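Local coordinates for hypothetical protein, similar to alpha-acetolactate decarboxylase (Staphylococcus aureus subsp. aureus, PDB 1XV2) that probably catalyses, as a zinc-dependent acetolactate decarboxylase, the loss of carbon dioxide from alpha-acetolactate to give acetoin, at residues His11-Thr16 / His168-Ala173; Gly35-Ala40 / Thr80-Ser85; Val115-Thr120 / Leu191-Asp196; Ala26-Leu31 / Glu72-Ala77; Asn6-His11 / Gln203-Phe208. One frame throughout, in Å; residues are numbered along the deposited sequence.

Contact 1: residues His11-Thr16 / His168-Ala173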
# COMPACT_ATOMS: atom_id res chain seq x y z
N HIS A 11 8.00 -3.49 5.83
CA HIS A 11 7.98 -2.79 7.10
C HIS A 11 8.37 -1.35 6.79
O HIS A 11 9.48 -1.10 6.33
CB HIS A 11 8.98 -3.40 8.09
CG HIS A 11 9.11 -2.62 9.36
ND1 HIS A 11 8.15 -2.65 10.35
CD2 HIS A 11 10.04 -1.73 9.77
CE1 HIS A 11 8.49 -1.82 11.32
NE2 HIS A 11 9.63 -1.24 10.99
N GLY A 12 7.46 -0.42 7.05
CA GLY A 12 7.74 0.97 6.76
C GLY A 12 7.61 1.16 5.27
O GLY A 12 7.27 0.22 4.55
N THR A 13 7.89 2.37 4.79
CA THR A 13 7.78 2.66 3.36
C THR A 13 8.97 3.46 2.84
O THR A 13 9.71 4.06 3.62
CB THR A 13 6.48 3.44 3.05
OG1 THR A 13 6.52 4.70 3.73
CG2 THR A 13 5.26 2.67 3.53
N LEU A 14 9.14 3.47 1.53
CA LEU A 14 10.25 4.21 0.93
C LEU A 14 10.04 5.71 1.04
O LEU A 14 10.98 6.46 1.32
CB LEU A 14 10.40 3.82 -0.54
CG LEU A 14 11.52 4.54 -1.31
CD1 LEU A 14 12.85 4.31 -0.62
CD2 LEU A 14 11.55 4.04 -2.74
N GLY A 15 8.81 6.16 0.83
CA GLY A 15 8.51 7.57 0.90
C GLY A 15 8.75 8.19 2.27
O GLY A 15 9.24 9.31 2.37
N THR A 16 8.41 7.46 3.33
CA THR A 16 8.60 7.95 4.69
C THR A 16 10.08 7.90 5.06
O THR A 16 10.56 8.73 5.84
CB THR A 16 7.77 7.11 5.70
OG1 THR A 16 6.37 7.30 5.46
CG2 THR A 16 8.09 7.53 7.13
N HIS A 168 3.98 3.56 -6.31
CA HIS A 168 5.23 4.31 -6.27
C HIS A 168 5.17 5.23 -5.04
O HIS A 168 4.22 5.99 -4.88
CB HIS A 168 5.41 5.13 -7.55
CG HIS A 168 5.73 4.29 -8.76
ND1 HIS A 168 5.90 4.83 -10.02
CD2 HIS A 168 5.92 2.96 -8.89
CE1 HIS A 168 6.20 3.87 -10.87
NE2 HIS A 168 6.22 2.72 -10.22
N GLY A 169 6.18 5.15 -4.19
CA GLY A 169 6.19 5.96 -2.98
C GLY A 169 6.14 5.02 -1.79
O GLY A 169 6.98 5.10 -0.89
N VAL A 170 5.15 4.13 -1.79
CA VAL A 170 5.02 3.14 -0.73
C VAL A 170 6.21 2.22 -0.94
O VAL A 170 6.89 1.81 0.00
CB VAL A 170 3.70 2.33 -0.88
CG1 VAL A 170 3.63 1.23 0.17
CG2 VAL A 170 2.52 3.26 -0.75
N GLY A 171 6.46 1.93 -2.21
CA GLY A 171 7.59 1.11 -2.60
C GLY A 171 8.39 2.00 -3.54
O GLY A 171 8.28 3.22 -3.46
N SER A 172 9.19 1.41 -4.42
CA SER A 172 9.99 2.21 -5.35
C SER A 172 9.45 2.08 -6.77
O SER A 172 8.90 1.06 -7.14
CB SER A 172 11.45 1.79 -5.29
OG SER A 172 11.59 0.40 -5.51
N ALA A 173 9.64 3.13 -7.55
CA ALA A 173 9.17 3.17 -8.93
C ALA A 173 9.83 2.10 -9.80
O ALA A 173 10.88 2.34 -10.39
CB ALA A 173 9.43 4.55 -9.53
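The first turn of helix 14-18, capped by Thr-13, docks on the loop that precedes strand 174-181, and its first two amides find acceptors in that loop. Leu-14 N reaches Val-170 O at 3.2 Å, almost straight at the hydrogen (169°) but from above the carbonyl plane. Gly-15 N meets Gly-169 O at 2.7 Å, nearly along the C=O axis though bent at the hydrogen. This short bond brings the helix backbone at Gly-15 close against the loop, which passes through Gly-169 with an unusual positive phi (116°).

Beside this polar pair the CD2 branch of the leucine does the touching. With CG anti to the backbone N (chi1 179°), Leu-14 lays CD2 against Gly-171 O. On the other flank Thr-13 crosses Val-170 obliquely, methyl to methyl, with Thr-13 CG2 and Val-170 CG1 4.0 Å apart.

In the next shell, the OG1 of Thr-13 turns back to accept a weak bond from Thr-16 N, the N-cap interaction. Leu-166 of the second subunit packs on Thr-13. The helix start lies close to the metal site, the Leu-14 side chain being about 7 Å from the bound zinc ion. The tightest carbon pair here is Leu-14 CD2 against Ser-172 CB, at 3.4 Å.

Contact 2: residues Gly35-Ala40 / Thr80-Ser85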
# COMPACT_ATOMS: atom_id res chain seq x y z
N GLY A 35 10.20 -13.74 5.96
CA GLY A 35 10.81 -14.11 4.70
C GLY A 35 12.24 -14.58 4.75
O GLY A 35 12.85 -14.68 5.82
N ASN A 36 12.79 -14.87 3.57
CA ASN A 36 14.17 -15.33 3.43
C ASN A 36 14.89 -14.63 2.28
O ASN A 36 16.08 -14.86 2.05
CB ASN A 36 14.19 -16.84 3.19
CG ASN A 36 13.23 -17.26 2.09
OD1 ASN A 36 13.19 -16.66 1.02
ND2 ASN A 36 12.46 -18.31 2.35
N LEU A 37 14.17 -13.76 1.58
CA LEU A 37 14.75 -13.02 0.46
C LEU A 37 14.20 -11.60 0.45
O LEU A 37 12.99 -11.39 0.47
CB LEU A 37 14.43 -13.71 -0.86
CG LEU A 37 14.90 -13.01 -2.14
CD1 LEU A 37 15.13 -14.04 -3.23
CD2 LEU A 37 13.87 -11.97 -2.57
N GLY A 38 15.11 -10.62 0.41
CA GLY A 38 14.67 -9.24 0.40
C GLY A 38 15.78 -8.22 0.52
O GLY A 38 16.97 -8.54 0.40
N ILE A 39 15.39 -6.98 0.77
CA ILE A 39 16.32 -5.88 0.89
C ILE A 39 15.90 -4.96 2.03
O ILE A 39 14.74 -4.96 2.44
CB ILE A 39 16.33 -5.05 -0.40
CG1 ILE A 39 14.93 -4.47 -0.64
CG2 ILE A 39 16.73 -5.93 -1.57
CD1 ILE A 39 14.78 -3.73 -1.94
N ALA A 40 16.84 -4.17 2.52
CA ALA A 40 16.56 -3.23 3.60
C ALA A 40 17.80 -2.39 3.89
O ALA A 40 18.73 -2.32 3.09
CB ALA A 40 16.14 -3.99 4.87
N THR A 80 10.27 -11.59 1.61
CA THR A 80 9.30 -12.59 1.19
C THR A 80 9.85 -14.01 1.31
O THR A 80 11.06 -14.21 1.35
CB THR A 80 8.88 -12.37 -0.28
OG1 THR A 80 7.82 -13.27 -0.62
CG2 THR A 80 10.06 -12.64 -1.21
N ASN A 81 8.93 -14.97 1.39
CA ASN A 81 9.30 -16.38 1.42
C ASN A 81 9.33 -16.70 -0.06
O ASN A 81 8.30 -17.05 -0.65
CB ASN A 81 8.21 -17.21 2.11
CG ASN A 81 8.14 -16.96 3.60
OD1 ASN A 81 9.14 -17.07 4.31
ND2 ASN A 81 6.95 -16.61 4.08
N PHE A 82 10.50 -16.54 -0.67
CA PHE A 82 10.66 -16.74 -2.10
C PHE A 82 10.28 -18.12 -2.62
O PHE A 82 10.90 -19.12 -2.28
CB PHE A 82 12.09 -16.41 -2.53
CG PHE A 82 12.23 -16.20 -4.00
CD1 PHE A 82 11.53 -15.18 -4.64
CD2 PHE A 82 13.05 -17.03 -4.77
CE1 PHE A 82 11.65 -14.98 -6.02
CE2 PHE A 82 13.17 -16.84 -6.15
CZ PHE A 82 12.47 -15.81 -6.77
N LYS A 83 9.26 -18.14 -3.47
CA LYS A 83 8.77 -19.35 -4.11
C LYS A 83 8.67 -19.00 -5.60
O LYS A 83 7.65 -18.48 -6.06
CB LYS A 83 7.39 -19.71 -3.55
CG LYS A 83 6.67 -20.83 -4.28
CD LYS A 83 7.41 -22.16 -4.16
CE LYS A 83 6.72 -23.23 -5.00
NZ LYS A 83 6.73 -22.87 -6.45
N ALA A 84 9.74 -19.28 -6.34
CA ALA A 84 9.79 -18.97 -7.77
C ALA A 84 8.66 -19.62 -8.56
O ALA A 84 8.48 -20.83 -8.52
CB ALA A 84 11.13 -19.41 -8.34
N SER A 85 7.90 -18.80 -9.28
CA SER A 85 6.81 -19.31 -10.09
C SER A 85 7.27 -19.44 -11.54
O SER A 85 6.58 -20.04 -12.37
CB SER A 85 5.59 -18.40 -9.99
OG SER A 85 5.93 -17.06 -10.27
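Two of the three backbone hydrogen bonds converge on Thr-80 O, which accepts from consecutive amides: Asn-36 N at 2.9 Å, from above the carbonyl plane, and Leu-37 N at 3.2 Å, nearly along the C=O axis. The return bond runs from Thr-80 N to Leu-37 O, 3.0 Å long and in the carbonyl plane.

One side-chain bond extends the pairing beyond the strand end. Asn-36 holds CG in the crowded position between its backbone N and carbonyl carbon (chi1 49°), which carries OD1 over to Phe-82 N at 3.2 Å; the donor lies in the amide plane, on a lone pair. The hydroxyl of Thr-80 bonds instead to Val-7 O on the strand beyond.

Apolar packing completes the set. Leu-37 and Phe-82 lie side by side, both with CG anti to the backbone N, and Leu-37 CD1 sits over a ring face, 4.0 Å from the centroid of Phe-82 in a CH-pi contact displaced toward CG. On the other flank Leu-37 CD2 meets Thr-80 CG2. Lys-116 of strand 113-118 packs against both Leu-37 and Phe-82, joining this part of the mixed sheet to the antiparallel one.

Two residues, Asn-36 and Leu-37, thus face the single Thr-80, the signature of a classic beta bulge, here at the start of antiparallel strand 37-42 in the seven-stranded mixed sheet.

Contact 3: residues Val115-Thr120 / Leu191-Asp196; sequences VKIYGT and LDFEVD
Strand 113-118 does not pair with strand 187-195, and the single backbone hydrogen bond of this junction falls past the corner at Gly-119, where strand 120-127 starts. Asp-196 N donates to Thr-120 O at 2.9 Å, well aligned at the hydrogen (160°) although the donor stands above the carbonyl plane. Here the packing is close: the side chains of Thr-120 and Asp-196 run side by side in the same direction, and Thr-120 OG1 comes to 3.2 Å from Asp-196 CB. That hydroxyl, held between its own backbone N and carbonyl carbon (chi1 56°), bonds to the carbonyl of Asp-197, so the threonine grips the turn through both of its oxygens. This end is partly open to solvent.

The buried end is looser. Ile-117 reaches inward with two separate branches, CD1 lying 4.5 Å from Phe-193 CZ and CG2 4.4 Å from Val-195 CG1. Neither is a close fit. End to end, 117-120 and 193-196 run 62° apart.

Other elements of the curled antiparallel sheet complete the surroundings; Ile-158 of strand 154-163 touches both Ile-117 and Phe-193, while helix 95-105 lays Val-98 on Val-195 and Gln-95 on Phe-193.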
# COMPACT_ATOMS: atom_id res chain seq x y z
N VAL A 115 12.27 -10.86 -7.60
CA VAL A 115 13.21 -11.42 -8.56
C VAL A 115 14.49 -11.87 -7.90
O VAL A 115 14.91 -11.35 -6.87
CB VAL A 115 13.58 -10.41 -9.67
CG1 VAL A 115 12.33 -9.95 -10.39
CG2 VAL A 115 14.32 -9.23 -9.06
N LYS A 116 15.12 -12.86 -8.53
CA LYS A 116 16.38 -13.39 -8.05
C LYS A 116 17.18 -13.67 -9.32
O LYS A 116 16.73 -14.41 -10.19
CB LYS A 116 16.17 -14.68 -7.25
CG LYS A 116 17.44 -15.18 -6.59
CD LYS A 116 17.19 -16.37 -5.69
CE LYS A 116 18.48 -16.78 -4.98
NZ LYS A 116 18.28 -17.91 -4.03
N ILE A 117 18.34 -13.04 -9.42
CA ILE A 117 19.22 -13.20 -10.57
C ILE A 117 20.55 -13.69 -10.04
O ILE A 117 21.27 -12.94 -9.39
CB ILE A 117 19.41 -11.85 -11.29
CG1 ILE A 117 18.04 -11.29 -11.69
CG2 ILE A 117 20.30 -12.04 -12.51
CD1 ILE A 117 18.07 -9.84 -12.14
N TYR A 118 20.88 -14.95 -10.32
CA TYR A 118 22.13 -15.53 -9.83
C TYR A 118 23.03 -16.07 -10.94
O TYR A 118 22.57 -16.74 -11.86
CB TYR A 118 21.85 -16.67 -8.85
CG TYR A 118 23.11 -17.34 -8.38
CD1 TYR A 118 23.95 -16.72 -7.45
CD2 TYR A 118 23.54 -18.54 -8.95
CE1 TYR A 118 25.18 -17.28 -7.11
CE2 TYR A 118 24.76 -19.10 -8.62
CZ TYR A 118 25.58 -18.47 -7.70
OH TYR A 118 26.82 -19.00 -7.39
N GLY A 119 24.33 -15.80 -10.82
CA GLY A 119 25.29 -16.27 -11.80
C GLY A 119 26.48 -15.34 -11.89
O GLY A 119 26.89 -14.75 -10.88
N THR A 120 27.04 -15.20 -13.09
CA THR A 120 28.19 -14.33 -13.29
C THR A 120 27.77 -13.01 -13.93
O THR A 120 26.90 -12.97 -14.80
CB THR A 120 29.25 -15.00 -14.19
OG1 THR A 120 28.64 -15.40 -15.42
CG2 THR A 120 29.83 -16.23 -13.49
N LEU A 191 22.92 -0.13 -8.97
CA LEU A 191 22.66 1.06 -9.78
C LEU A 191 22.72 0.68 -11.25
O LEU A 191 22.05 1.27 -12.09
CB LEU A 191 23.70 2.14 -9.50
CG LEU A 191 23.74 2.77 -8.11
CD1 LEU A 191 24.86 3.81 -8.05
CD2 LEU A 191 22.39 3.41 -7.80
N ASP A 192 23.53 -0.33 -11.55
CA ASP A 192 23.69 -0.79 -12.92
C ASP A 192 24.42 -2.13 -12.92
O ASP A 192 25.13 -2.46 -11.96
CB ASP A 192 24.47 0.25 -13.73
CG ASP A 192 24.59 -0.09 -15.20
OD1 ASP A 192 23.68 -0.76 -15.75
OD2 ASP A 192 25.58 0.32 -15.83
N PHE A 193 24.23 -2.91 -13.99
CA PHE A 193 24.89 -4.20 -14.10
C PHE A 193 24.76 -4.79 -15.50
O PHE A 193 23.92 -4.36 -16.31
CB PHE A 193 24.31 -5.19 -13.08
CG PHE A 193 22.90 -5.62 -13.38
CD1 PHE A 193 22.66 -6.82 -14.05
CD2 PHE A 193 21.82 -4.84 -13.00
CE1 PHE A 193 21.36 -7.22 -14.34
CE2 PHE A 193 20.52 -5.23 -13.29
CZ PHE A 193 20.28 -6.42 -13.97
N GLU A 194 25.60 -5.77 -15.79
CA GLU A 194 25.59 -6.46 -17.07
C GLU A 194 25.78 -7.94 -16.77
O GLU A 194 26.79 -8.34 -16.18
CB GLU A 194 26.72 -5.94 -17.96
CG GLU A 194 26.87 -6.72 -19.26
CD GLU A 194 27.84 -6.06 -20.23
OE1 GLU A 194 29.00 -5.79 -19.82
OE2 GLU A 194 27.45 -5.81 -21.39
N VAL A 195 24.81 -8.76 -17.17
CA VAL A 195 24.90 -10.19 -16.93
C VAL A 195 25.77 -10.91 -17.94
O VAL A 195 25.79 -10.56 -19.12
CB VAL A 195 23.50 -10.85 -16.95
CG1 VAL A 195 22.63 -10.26 -15.84
CG2 VAL A 195 22.85 -10.64 -18.31
N ASP A 196 26.52 -11.90 -17.47
CA ASP A 196 27.36 -12.70 -18.35
C ASP A 196 26.53 -13.96 -18.59
O ASP A 196 26.09 -14.22 -19.71
CB ASP A 196 28.68 -13.09 -17.68
CG ASP A 196 29.60 -13.87 -18.61
OD1 ASP A 196 29.10 -14.76 -19.33
OD2 ASP A 196 30.82 -13.61 -18.61

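Contact 4: residues Ala26-Leu31 / Glu72-Ala77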
# COMPACT_ATOMS: atom_id res chain seq x y z
N ALA A 26 12.15 -1.92 13.51
CA ALA A 26 11.92 -3.36 13.45
C ALA A 26 13.28 -4.05 13.53
O ALA A 26 14.31 -3.49 13.14
CB ALA A 26 11.20 -3.74 12.16
N THR A 27 13.28 -5.28 14.03
CA THR A 27 14.50 -6.05 14.19
C THR A 27 14.75 -6.97 13.00
O THR A 27 13.81 -7.42 12.34
CB THR A 27 14.39 -6.89 15.49
OG1 THR A 27 15.21 -6.29 16.51
CG2 THR A 27 14.80 -8.32 15.27
N ILE A 28 16.02 -7.25 12.72
CA ILE A 28 16.37 -8.15 11.61
C ILE A 28 15.67 -9.49 11.82
O ILE A 28 15.08 -10.04 10.89
CB ILE A 28 17.89 -8.40 11.54
CG1 ILE A 28 18.60 -7.17 10.95
CG2 ILE A 28 18.18 -9.64 10.69
CD1 ILE A 28 18.25 -6.90 9.49
N ASN A 29 15.75 -10.01 13.05
CA ASN A 29 15.12 -11.28 13.40
C ASN A 29 13.62 -11.24 13.15
O ASN A 29 13.04 -12.22 12.69
CB ASN A 29 15.39 -11.61 14.87
CG ASN A 29 16.82 -12.06 15.13
OD1 ASN A 29 17.26 -12.14 16.27
ND2 ASN A 29 17.56 -12.36 14.06
N GLU A 30 12.99 -10.11 13.47
CA GLU A 30 11.55 -9.98 13.27
C GLU A 30 11.21 -10.03 11.78
O GLU A 30 10.19 -10.60 11.37
CB GLU A 30 11.05 -8.67 13.89
CG GLU A 30 11.42 -8.52 15.36
CD GLU A 30 10.88 -7.24 15.98
OE1 GLU A 30 10.99 -6.17 15.35
OE2 GLU A 30 10.36 -7.32 17.11
N LEU A 31 12.07 -9.42 10.96
CA LEU A 31 11.85 -9.42 9.51
C LEU A 31 11.99 -10.83 8.94
O LEU A 31 11.20 -11.25 8.10
CB LEU A 31 12.85 -8.47 8.84
CG LEU A 31 12.30 -7.11 8.42
CD1 LEU A 31 11.33 -7.29 7.25
CD2 LEU A 31 11.61 -6.44 9.59
N GLU A 72 19.87 -6.11 15.17
CA GLU A 72 19.97 -4.78 14.57
C GLU A 72 18.58 -4.32 14.15
O GLU A 72 17.74 -5.13 13.79
CB GLU A 72 20.90 -4.81 13.34
CG GLU A 72 22.33 -5.21 13.64
CD GLU A 72 22.54 -6.71 13.65
OE1 GLU A 72 21.54 -7.46 13.65
OE2 GLU A 72 23.71 -7.14 13.66
N LYS A 73 18.34 -3.02 14.21
CA LYS A 73 17.04 -2.47 13.85
C LYS A 73 17.03 -1.90 12.42
O LYS A 73 18.07 -1.47 11.91
CB LYS A 73 16.63 -1.39 14.85
CG LYS A 73 16.29 -1.94 16.23
CD LYS A 73 15.83 -0.85 17.19
CE LYS A 73 16.96 0.12 17.54
NZ LYS A 73 16.54 1.13 18.56
N VAL A 74 15.86 -1.92 11.79
CA VAL A 74 15.71 -1.40 10.43
C VAL A 74 14.53 -0.42 10.36
O VAL A 74 13.51 -0.62 11.01
CB VAL A 74 15.46 -2.55 9.43
CG1 VAL A 74 16.60 -3.55 9.49
CG2 VAL A 74 14.14 -3.24 9.73
N PRO A 75 14.68 0.65 9.56
CA PRO A 75 13.62 1.66 9.40
C PRO A 75 12.73 1.36 8.20
O PRO A 75 11.61 1.87 8.11
CB PRO A 75 14.42 2.94 9.22
CG PRO A 75 15.55 2.46 8.37
CD PRO A 75 15.95 1.14 9.02
N TYR A 76 13.24 0.54 7.28
CA TYR A 76 12.52 0.16 6.07
C TYR A 76 13.04 -1.16 5.51
O TYR A 76 14.24 -1.31 5.29
CB TYR A 76 12.65 1.25 5.00
CG TYR A 76 11.97 0.91 3.69
CD1 TYR A 76 10.66 0.41 3.68
CD2 TYR A 76 12.62 1.09 2.47
CE1 TYR A 76 10.02 0.11 2.48
CE2 TYR A 76 11.98 0.79 1.27
CZ TYR A 76 10.69 0.30 1.28
OH TYR A 76 10.05 -0.01 0.09
N ALA A 77 12.14 -2.10 5.28
CA ALA A 77 12.53 -3.41 4.76
C ALA A 77 11.43 -4.08 3.95
O ALA A 77 10.25 -3.88 4.22
CB ALA A 77 12.93 -4.32 5.92
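Val-74 O is gripped by two donors: Ala-26 N at 3.1 Å, in the carbonyl plane, and, weakly, the hydroxyl of Thr-25. The return bond ends on Ala-26 O, which takes one hydrogen bond and one CA-H...O contact. Val-74 N approaches it at 2.6 Å, also in plane, a short bond, and Lys-73 CA lies 3.0 Å from the same Ala-26 O.

One step on, Ile-28 N takes Glu-72 O at 2.9 Å, nearly along the C=O axis, so the first amide of helix 28-32 is met by the residue just before strand 73-74. The motif is a two-stranded antiparallel sheet, one strand of which runs straight into a helix: Ala-26 and Val-74 form a hydrogen-bonded pair, Thr-27 and Lys-73 a non-hydrogen-bonded one. Thr-27 occupies the N-cap position without a side-chain cap. Its N is instead bound by Glu-30 OE1 at 2.8 Å, met from above the carboxylate plane, so the acid folds back on the helix start.

Val-74 is the apolar hub. Its CG2, in the crowded position between N and the carbonyl carbon, rests on Ala-26 CB; CG1 meets Ile-28 CD1 at 3.7 Å, the two side chains crossing at about a right angle. Leu-31 touches Val-74 through CD2 and sends CD1 to Ala-77 CB, 3.6 Å away. The carboxylate of Glu-72, bent at chi2, turns back to the amides of Lys-69 and Gly-70, while Phe-51 covers Ile-28 and Leu-31.

Contact 5: residues Asn6-His11 / Gln203-Phe208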
# COMPACT_ATOMS: atom_id res chain seq x y z
N ASN A 6 1.65 -16.40 -1.62
CA ASN A 6 2.41 -15.36 -2.38
C ASN A 6 2.20 -13.98 -1.75
O ASN A 6 1.43 -13.17 -2.26
CB ASN A 6 1.94 -15.32 -3.83
CG ASN A 6 2.30 -16.58 -4.59
OD1 ASN A 6 1.85 -16.78 -5.72
ND2 ASN A 6 3.12 -17.42 -3.98
N VAL A 7 2.91 -13.73 -0.66
CA VAL A 7 2.79 -12.46 0.05
C VAL A 7 4.10 -11.70 0.15
O VAL A 7 5.14 -12.27 0.50
CB VAL A 7 2.26 -12.67 1.49
CG1 VAL A 7 2.16 -11.33 2.21
CG2 VAL A 7 0.90 -13.34 1.44
N LEU A 8 4.05 -10.41 -0.16
CA LEU A 8 5.22 -9.56 -0.06
C LEU A 8 5.05 -8.76 1.22
O LEU A 8 4.05 -8.07 1.39
CB LEU A 8 5.31 -8.60 -1.26
CG LEU A 8 6.35 -7.49 -1.14
CD1 LEU A 8 7.71 -8.08 -0.80
CD2 LEU A 8 6.42 -6.72 -2.45
N TYR A 9 6.02 -8.86 2.12
CA TYR A 9 5.95 -8.15 3.39
C TYR A 9 6.83 -6.91 3.39
O TYR A 9 8.00 -6.96 3.00
CB TYR A 9 6.40 -9.06 4.53
CG TYR A 9 6.33 -8.42 5.90
CD1 TYR A 9 5.14 -8.39 6.63
CD2 TYR A 9 7.47 -7.85 6.48
CE1 TYR A 9 5.08 -7.82 7.90
CE2 TYR A 9 7.42 -7.27 7.75
CZ TYR A 9 6.22 -7.27 8.46
OH TYR A 9 6.17 -6.73 9.72
N GLN A 10 6.27 -5.79 3.83
CA GLN A 10 7.05 -4.56 3.88
C GLN A 10 6.87 -3.87 5.23
O GLN A 10 5.76 -3.70 5.73
CB GLN A 10 6.65 -3.62 2.74
CG GLN A 10 7.50 -2.36 2.65
CD GLN A 10 7.37 -1.62 1.32
OE1 GLN A 10 8.01 -1.97 0.33
NE2 GLN A 10 6.52 -0.60 1.30
N HIS A 11 8.00 -3.49 5.83
CA HIS A 11 7.98 -2.79 7.10
C HIS A 11 8.37 -1.35 6.79
O HIS A 11 9.48 -1.10 6.33
CB HIS A 11 8.98 -3.40 8.09
CG HIS A 11 9.11 -2.62 9.36
ND1 HIS A 11 8.15 -2.65 10.35
CD2 HIS A 11 10.04 -1.73 9.77
CE1 HIS A 11 8.49 -1.82 11.32
NE2 HIS A 11 9.63 -1.24 10.99
N GLN A 203 8.67 -14.26 -8.90
CA GLN A 203 7.54 -14.65 -8.07
C GLN A 203 6.53 -13.51 -8.10
O GLN A 203 6.87 -12.37 -7.78
CB GLN A 203 7.98 -14.90 -6.63
CG GLN A 203 6.83 -15.35 -5.73
CD GLN A 203 7.25 -15.54 -4.28
OE1 GLN A 203 6.46 -16.02 -3.47
NE2 GLN A 203 8.48 -15.17 -3.96
N ASN A 204 5.30 -13.81 -8.51
CA ASN A 204 4.25 -12.81 -8.58
C ASN A 204 3.44 -12.83 -7.29
O ASN A 204 3.05 -13.89 -6.81
CB ASN A 204 3.35 -13.09 -9.79
CG ASN A 204 4.14 -13.24 -11.08
OD1 ASN A 204 4.75 -12.28 -11.57
ND2 ASN A 204 4.15 -14.45 -11.63
N PHE A 205 3.18 -11.65 -6.73
CA PHE A 205 2.45 -11.54 -5.47
C PHE A 205 0.96 -11.23 -5.62
O PHE A 205 0.56 -10.40 -6.42
CB PHE A 205 3.10 -10.49 -4.57
CG PHE A 205 4.49 -10.86 -4.11
CD1 PHE A 205 4.70 -11.99 -3.32
CD2 PHE A 205 5.59 -10.11 -4.50
CE1 PHE A 205 5.99 -12.36 -2.92
CE2 PHE A 205 6.89 -10.47 -4.10
CZ PHE A 205 7.08 -11.60 -3.32
N GLU A 206 0.16 -11.92 -4.81
CA GLU A 206 -1.28 -11.74 -4.80
C GLU A 206 -1.64 -10.83 -3.63
O GLU A 206 -2.66 -10.13 -3.65
CB GLU A 206 -1.97 -13.10 -4.64
CG GLU A 206 -3.48 -13.08 -4.80
CD GLU A 206 -4.11 -14.44 -4.56
OE1 GLU A 206 -3.52 -15.45 -4.99
OE2 GLU A 206 -5.20 -14.50 -3.95
N THR A 207 -0.79 -10.84 -2.61
CA THR A 207 -1.01 -10.02 -1.42
C THR A 207 0.22 -9.23 -1.00
O THR A 207 1.34 -9.74 -1.00
CB THR A 207 -1.44 -10.89 -0.22
OG1 THR A 207 -2.64 -11.60 -0.55
CG2 THR A 207 -1.68 -10.02 1.01
N PHE A 208 -0.02 -7.97 -0.65
CA PHE A 208 1.02 -7.04 -0.20
C PHE A 208 0.68 -6.71 1.25
O PHE A 208 -0.36 -6.12 1.53
CB PHE A 208 0.97 -5.77 -1.05
CG PHE A 208 1.91 -4.69 -0.60
CD1 PHE A 208 3.29 -4.86 -0.68
CD2 PHE A 208 1.41 -3.49 -0.10
CE1 PHE A 208 4.15 -3.85 -0.28
CE2 PHE A 208 2.27 -2.47 0.31
CZ PHE A 208 3.64 -2.65 0.22
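Three side chains set the form of this contact: Leu-8 and the rings of Phe-205 and Phe-208. Leu-8 crosses Phe-205 at about a right angle and places CB over the middle of the ring, 3.6 Å from the centroid and only 13° off the normal, a CH-pi contact. Phe-205 gets there with CG anti to its carbonyl carbon (chi1 -65°), which lays the ring along the backbone of strand 7-11; the main-chain carbon of Asn-6 lies at its edge, in the ring plane. Phe-208 is placed differently. It runs beside Leu-8 in the same direction, both with CG anti to the backbone N, and Leu-8 CD2 meets Phe-208 CD1 at 4.0 Å. Farther along, Gln-10 sets its amide almost perpendicular to the Phe-208 ring (89°), NE2 in the ring plane 3.7 Å from CZ. That amide nitrogen is bonded to Val-170 O and Gln-210 OE1. Phe-112 stacks on Phe-208.

On the sheet's other face, Val-7 and Thr-207 lie side by side, CG2 of Val-7 3.8 Å from CB of Thr-207.

Between the two faces run the backbone bonds. Asn-6 O accepts from both Glu-206 N, at 3.1 Å, and Thr-207 N, at 3.2 Å, while Leu-8 N gives a straighter bond of 2.9 Å to Thr-207 O. Thr-207 and Phe-208 also pair antiparallel with a strand of the second subunit. The arrangement is the parallel pairing of strands 7-11 and 207-211 at the border of a mixed sheet that continues through the dimer interface.

Contacts 2 and 5 meet at strand 77-80, which lies between strands 37-42 and 7-11 of the mixed sheet; contact 4 reaches the same sheet through Ala-77, whose carbonyl receives His-11 N. Contacts 1 and 5 share His-11 and both touch the second subunit. All the touching residues of contact 1 are buried, whereas contacts 2 and 5 mix buried and exposed ones. Contact 3 lies in the antiparallel sheet, which it shares with strand 198-204 of contact 5, and touches contact 2 through Lys-116; it has the least buried area, with one hydrogen bond across it. Aromatic faces serve contacts 2 and 5, aliphatic branches contact 4, and glycine-lined backbone pairing contact 1.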